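Local structure of HTH-type dhaKLM operon transcriptional activator DhaS (Lactococcus lactis, 2IU5) at residues Leu122-Val125 with Ile126-Glu130; Asp78-Gly81 with Trp82-Glu85; His136-Asp139 with Leu140-Ser143. The protein activates transcription of the dhaKLM operon by binding an inverted repeat that partly overlaps the -35 promoter sequence, in complex with DhaQ and in response to dihydroxyacetone. The protein carries 1 engineered substitution. All coordinates share one frame; numbering follows the deposited sequence.

In the fold
All three contacts lie close together in the helical body of this TetR-family regulator, contacts 2 and 3 at the starts of helices 82-95 and 139-163 and contact 1 within helix 110-132. Contact 1 sits in the middle. Its centre is about 9 Å from that of contact 2, and Q129 OE1 receives both Y80 OH (2.6 Å) and W82 NE1 (2.8 Å). On the side of contact 3, about 12 Å away between centres, E130 OE2 meets W137 NE1 at 2.8 Å and I126 packs on the same indole. Contacts 2 and 3 do not touch; their nearest atoms are about 9 Å apart.

Contact 1 of 3, residues Leu122-Val125 with Ile126-Glu130; sequences LDKV and IFDQE
K124 lays the end of its side chain obliquely across the carboxylate of D128, one helical turn on, in an i to i+4 salt bridge. NZ is 2.8 Å from D128 OD2, approaching through the syn lone pair of that oxygen, and reaches OD1 by a weaker bond. CG of K124 stands anti to its backbone N (chi1 180°), and bends at chi2 and chi4 then swing the ammonium round to the acid. The CD methylene passes F127 on the way, 4.1 Å from ring atom CD2. Beneath the pair the helix backbone is regular: D128 N donates to K124 O at 2.8 Å, and Q129 N to V125 O at 2.9 Å. Both charged groups have second partners, NZ in E85 and D128 OD2 in the backbone N of G81, so the buried acid is gripped by a lysine and a peptide N-H together, which would probably favour its ionised form. On the next flank V125 CG1 lies 4.4 Å from Q129 CG, and the Q129 amide goes on to bond Y80, W82 and Y135. Helix 110-132 is thus held from several sides: V125 and D128 pack on W82 of helix 82-95, V125 and Q129 on I182 of helix 171-183, and L122 and I126 on C146 of helix 139-163.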
# COMPACT_ATOMS: atom_id res chain seq x y z
N LEU A 122 4.44 -5.82 -11.63
CA LEU A 122 4.02 -4.71 -12.50
C LEU A 122 5.03 -4.39 -13.61
O LEU A 122 4.66 -4.06 -14.73
CB LEU A 122 3.64 -3.45 -11.71
CG LEU A 122 2.17 -3.32 -11.35
CD1 LEU A 122 1.34 -3.02 -12.59
CD2 LEU A 122 1.66 -4.54 -10.60
N ASP A 123 6.32 -4.49 -13.30
CA ASP A 123 7.36 -4.28 -14.29
C ASP A 123 7.15 -5.29 -15.42
O ASP A 123 7.26 -4.92 -16.59
CB ASP A 123 8.75 -4.39 -13.65
CG ASP A 123 9.11 -3.14 -12.84
OD1 ASP A 123 8.38 -2.13 -12.94
OD2 ASP A 123 10.11 -3.17 -12.10
N LYS A 124 6.84 -6.53 -15.05
CA LYS A 124 6.53 -7.61 -16.01
C LYS A 124 5.28 -7.32 -16.85
O LYS A 124 5.26 -7.59 -18.06
CB LYS A 124 6.38 -8.93 -15.25
CG LYS A 124 6.05 -10.16 -16.10
CD LYS A 124 7.16 -10.44 -17.07
CE LYS A 124 7.20 -11.93 -17.43
NZ LYS A 124 6.01 -12.28 -18.24
N VAL A 125 4.23 -6.80 -16.22
CA VAL A 125 3.03 -6.37 -16.94
C VAL A 125 3.37 -5.38 -18.04
O VAL A 125 2.98 -5.53 -19.21
CB VAL A 125 2.01 -5.77 -15.94
CG1 VAL A 125 0.81 -5.19 -16.67
CG2 VAL A 125 1.55 -6.84 -14.97
N ILE A 126 4.12 -4.34 -17.66
CA ILE A 126 4.53 -3.33 -18.63
C ILE A 126 5.36 -3.95 -19.77
O ILE A 126 5.07 -3.71 -20.93
CB ILE A 126 5.34 -2.25 -17.92
CG1 ILE A 126 4.44 -1.52 -16.91
CG2 ILE A 126 5.93 -1.28 -18.92
CD1 ILE A 126 3.31 -0.71 -17.53
N PHE A 127 6.38 -4.72 -19.41
CA PHE A 127 7.27 -5.47 -20.33
C PHE A 127 6.42 -6.23 -21.34
O PHE A 127 6.63 -6.12 -22.53
CB PHE A 127 8.06 -6.46 -19.45
CG PHE A 127 9.17 -7.25 -20.11
CD1 PHE A 127 10.34 -6.64 -20.55
CD2 PHE A 127 9.05 -8.63 -20.26
CE1 PHE A 127 11.36 -7.40 -21.15
CE2 PHE A 127 10.05 -9.38 -20.85
CZ PHE A 127 11.20 -8.77 -21.29
N ASP A 128 5.45 -7.01 -20.84
CA ASP A 128 4.66 -7.87 -21.72
C ASP A 128 3.72 -7.05 -22.60
O ASP A 128 3.52 -7.35 -23.77
CB ASP A 128 3.82 -8.87 -20.93
CG ASP A 128 4.64 -10.01 -20.34
OD1 ASP A 128 5.85 -10.12 -20.62
OD2 ASP A 128 4.08 -10.84 -19.57
N GLN A 129 3.13 -6.00 -22.03
CA GLN A 129 2.22 -5.18 -22.81
C GLN A 129 2.94 -4.51 -23.98
O GLN A 129 2.41 -4.42 -25.07
CB GLN A 129 1.54 -4.15 -21.91
CG GLN A 129 0.47 -4.72 -21.00
CD GLN A 129 -0.68 -5.45 -21.67
OE1 GLN A 129 -1.15 -6.46 -21.13
NE2 GLN A 129 -1.14 -4.96 -22.82
N GLU A 130 4.16 -4.04 -23.74
CA GLU A 130 4.90 -3.34 -24.78
C GLU A 130 5.27 -4.27 -25.93
O GLU A 130 5.56 -3.81 -27.03
CB GLU A 130 6.15 -2.73 -24.17
CG GLU A 130 5.78 -1.53 -23.29
CD GLU A 130 6.94 -0.59 -23.06
OE1 GLU A 130 8.10 -1.06 -23.02
OE2 GLU A 130 6.69 0.63 -22.92

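Contact 2 of 3, residues Asp78-Gly81 with Trp82-Glu85; sequences DYYG and WQNE
Y80 and W82 lie side by side at the loop-to-helix junction that starts helix 82-95 in this TetR-family fold. Their side chains point the same way, but the rings are oblique, the planes of the Y80 ring and the five-membered ring of W82 meeting at 64°. CG of Y80 is anti to its backbone N (chi1 -178°), which carries the phenol toward helix 110-132. W82 takes the crowded position instead, its CG between the backbone N and the carbonyl carbon (chi1 75°), and this turns the indole back beside the tyrosine; Y80 CZ is 4.1 Å from W82 CD1. Both polar ends, Y80 OH and W82 NE1, converge on Q129 OE1 of helix 110-132, their strongest partner.

The Q83 chain, extended beyond CG, passes over one face of the indole, with CG 3.5 Å above the plane, and carries the amide to the edge of the phenol. There Q83 NE2 donates to Y80 OH at 3.1 Å, the hydroxyl lying close to the amide plane although the ring and amide planes are steeply inclined to each other. The same oxygen is therefore engaged by two glutamines.

G81 O begins the helical pattern by accepting E85 N at 2.9 Å. A water also spans the junction, donating to Y80 O and accepting from N84 N. The E85 chain bends at chi2 and curls its carboxylate back over the G81 peptide, where OE2 also bonds N76 ND2. The two acids D78 and E85 are bridged by another water, which donates to D78 OD2 at 2.7 Å and to E85 OE2.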
# COMPACT_ATOMS: atom_id res chain seq x y z
N ASP A 78 7.23 -17.53 -21.43
CA ASP A 78 6.05 -17.04 -22.12
C ASP A 78 6.26 -15.68 -22.73
O ASP A 78 6.83 -14.78 -22.12
CB ASP A 78 4.83 -17.06 -21.21
CG ASP A 78 4.50 -18.46 -20.70
OD1 ASP A 78 3.97 -19.27 -21.49
OD2 ASP A 78 4.78 -18.75 -19.52
N TYR A 79 5.77 -15.54 -23.96
CA TYR A 79 5.75 -14.27 -24.60
C TYR A 79 4.76 -13.34 -23.93
O TYR A 79 5.09 -12.18 -23.74
CB TYR A 79 5.39 -14.40 -26.08
CG TYR A 79 5.79 -13.20 -26.89
CD1 TYR A 79 7.12 -13.02 -27.27
CD2 TYR A 79 4.86 -12.26 -27.29
CE1 TYR A 79 7.50 -11.93 -28.02
CE2 TYR A 79 5.23 -11.16 -28.04
CZ TYR A 79 6.56 -11.01 -28.40
OH TYR A 79 6.96 -9.92 -29.15
N TYR A 80 3.57 -13.82 -23.58
CA TYR A 80 2.60 -12.92 -22.95
C TYR A 80 2.03 -13.58 -21.73
O TYR A 80 1.01 -14.28 -21.76
CB TYR A 80 1.53 -12.38 -23.92
CG TYR A 80 0.52 -11.40 -23.32
CD1 TYR A 80 0.78 -10.03 -23.29
CD2 TYR A 80 -0.68 -11.84 -22.77
CE1 TYR A 80 -0.15 -9.12 -22.74
CE2 TYR A 80 -1.60 -10.96 -22.23
CZ TYR A 80 -1.33 -9.60 -22.21
OH TYR A 80 -2.26 -8.73 -21.67
N GLY A 81 2.73 -13.34 -20.63
CA GLY A 81 2.55 -14.20 -19.51
C GLY A 81 1.94 -13.57 -18.27
O GLY A 81 1.59 -14.31 -17.36
N TRP A 82 1.80 -12.25 -18.20
CA TRP A 82 1.54 -11.67 -16.90
C TRP A 82 0.21 -12.09 -16.29
O TRP A 82 0.12 -12.23 -15.07
CB TRP A 82 1.71 -10.17 -16.86
CG TRP A 82 0.63 -9.34 -17.47
CD1 TRP A 82 0.65 -8.81 -18.70
CD2 TRP A 82 -0.62 -8.95 -16.88
NE1 TRP A 82 -0.51 -8.09 -18.94
CE2 TRP A 82 -1.30 -8.17 -17.83
CE3 TRP A 82 -1.23 -9.19 -15.64
CZ2 TRP A 82 -2.56 -7.62 -17.60
CZ3 TRP A 82 -2.50 -8.63 -15.41
CH2 TRP A 82 -3.14 -7.86 -16.38
N GLN A 83 -0.80 -12.30 -17.14
CA GLN A 83 -2.10 -12.64 -16.59
C GLN A 83 -2.02 -14.04 -15.98
O GLN A 83 -2.59 -14.28 -14.92
CB GLN A 83 -3.23 -12.56 -17.63
CG GLN A 83 -3.37 -11.14 -18.17
CD GLN A 83 -4.59 -10.94 -19.02
OE1 GLN A 83 -5.65 -11.54 -18.77
NE2 GLN A 83 -4.46 -10.10 -20.03
N ASN A 84 -1.32 -14.96 -16.65
CA ASN A 84 -1.13 -16.31 -16.09
C ASN A 84 -0.26 -16.25 -14.83
O ASN A 84 -0.51 -16.94 -13.85
CB ASN A 84 -0.51 -17.22 -17.16
CG ASN A 84 -1.46 -17.49 -18.31
OD1 ASN A 84 -2.67 -17.47 -18.11
ND2 ASN A 84 -0.93 -17.73 -19.53
N GLU A 85 0.77 -15.42 -14.85
CA GLU A 85 1.63 -15.31 -13.67
C GLU A 85 0.91 -14.77 -12.45
O GLU A 85 1.09 -15.26 -11.32
CB GLU A 85 2.85 -14.45 -14.01
CG GLU A 85 3.71 -15.22 -14.99
CD GLU A 85 4.31 -14.36 -16.08
OE1 GLU A 85 4.28 -13.11 -15.95
OE2 GLU A 85 4.80 -14.94 -17.08
O HOH W 1 3.80 -17.15 -17.61
O HOH W 2 -0.89 -14.21 -19.58

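Contact 3 of 3, residues His136-Asp139 with Leu140-Ser143; sequences HWSD and LEKS
A capping box opens helix 139-163, with S138 as the N-cap residue and E141 three positions on. The two residues exchange bonds: E141 N donates to S138 OG at 3.0 Å, and S138 N donates to E141 OE1 at 2.8 Å in a nearly straight bond (167°). The glutamate oxygen is met on its anti side, somewhat out of the carboxylate plane. The serine OG is placed between its own backbone N and carbonyl carbon (chi1 72°), which holds it over the first turn, while the E141 chain runs extended beyond CG and brings its carboxylate back to the residue before the helix. An alanine in place of E141 would lose the carboxylate and is likely to leave S138 N without its acceptor, loosening one half of the box.

Just before the cap, W137 offers one indole face to K142. CG of the lysine sits 3.5 Å from the centroid of the five-membered ring, 12° off its normal, a CH-pi contact in which the side chains cross at about a right angle. Beyond the ring the lysine chain bends at chi3 toward the acid of the first turn, and NZ lies 3.6 Å from D139 OD1 in a loose salt bridge. K142 N and S143 N meanwhile bond to S138 O and D139 O, the first helical bonds of the turn.

W137 NE1 donates to E130 of helix 110-132, and Q173 of the second subunit packs on L140 and E141. The cap gives the N-H of E141 a side-chain acceptor at the start of the helix, and the negative charges of D139 and E141 near this end would probably interact favourably with the helix dipole.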
# COMPACT_ATOMS: atom_id res chain seq x y z
N HIS A 136 1.88 5.29 -25.38
CA HIS A 136 2.54 6.59 -25.37
C HIS A 136 2.95 7.00 -23.96
O HIS A 136 3.33 8.15 -23.74
CB HIS A 136 1.66 7.67 -25.99
CG HIS A 136 0.32 7.80 -25.35
ND1 HIS A 136 0.15 8.20 -24.04
CD2 HIS A 136 -0.92 7.59 -25.85
CE1 HIS A 136 -1.14 8.22 -23.76
NE2 HIS A 136 -1.81 7.85 -24.84
N TRP A 137 2.88 6.06 -23.03
CA TRP A 137 3.29 6.33 -21.66
C TRP A 137 4.73 6.81 -21.57
O TRP A 137 5.62 6.21 -22.16
CB TRP A 137 3.07 5.16 -20.69
CG TRP A 137 3.42 3.75 -21.14
CD1 TRP A 137 4.45 3.34 -21.96
CD2 TRP A 137 2.71 2.56 -20.78
NE1 TRP A 137 4.41 1.97 -22.12
CE2 TRP A 137 3.35 1.47 -21.40
CE3 TRP A 137 1.58 2.32 -19.99
CZ2 TRP A 137 2.90 0.16 -21.26
CZ3 TRP A 137 1.14 1.02 -19.83
CH2 TRP A 137 1.80 -0.05 -20.47
N SER A 138 4.95 7.88 -20.83
CA SER A 138 6.32 8.31 -20.55
C SER A 138 6.97 7.41 -19.50
O SER A 138 6.33 6.58 -18.86
CB SER A 138 6.29 9.74 -20.03
OG SER A 138 5.76 9.73 -18.71
N ASP A 139 8.28 7.58 -19.31
CA ASP A 139 8.96 6.90 -18.21
C ASP A 139 8.32 7.21 -16.86
O ASP A 139 8.18 6.33 -16.01
CB ASP A 139 10.45 7.24 -18.19
CG ASP A 139 11.26 6.36 -19.13
OD1 ASP A 139 10.72 5.34 -19.62
OD2 ASP A 139 12.45 6.69 -19.38
N LEU A 140 7.94 8.47 -16.65
CA LEU A 140 7.30 8.87 -15.40
C LEU A 140 5.97 8.14 -15.23
O LEU A 140 5.64 7.67 -14.14
CB LEU A 140 7.05 10.38 -15.44
CG LEU A 140 6.44 10.97 -14.17
CD1 LEU A 140 7.49 11.04 -13.08
CD2 LEU A 140 5.84 12.34 -14.45
N GLU A 141 5.22 8.06 -16.31
CA GLU A 141 3.89 7.44 -16.29
C GLU A 141 3.96 5.94 -16.05
O GLU A 141 3.18 5.39 -15.26
CB GLU A 141 3.16 7.76 -17.59
CG GLU A 141 2.67 9.20 -17.62
CD GLU A 141 2.16 9.63 -18.98
OE1 GLU A 141 2.60 9.08 -20.02
OE2 GLU A 141 1.31 10.55 -19.03
N LYS A 142 4.88 5.25 -16.71
CA LYS A 142 5.11 3.83 -16.42
C LYS A 142 5.51 3.57 -14.97
O LYS A 142 5.01 2.63 -14.33
CB LYS A 142 6.24 3.30 -17.31
CG LYS A 142 5.83 2.97 -18.73
CD LYS A 142 6.99 2.32 -19.48
CE LYS A 142 7.81 3.37 -20.19
NZ LYS A 142 8.77 2.82 -21.21
N SER A 143 6.41 4.39 -14.43
CA SER A 143 6.79 4.24 -13.03
C SER A 143 5.55 4.43 -12.17
O SER A 143 5.32 3.68 -11.25
CB SER A 143 7.86 5.25 -12.59
OG SER A 143 8.02 5.17 -11.18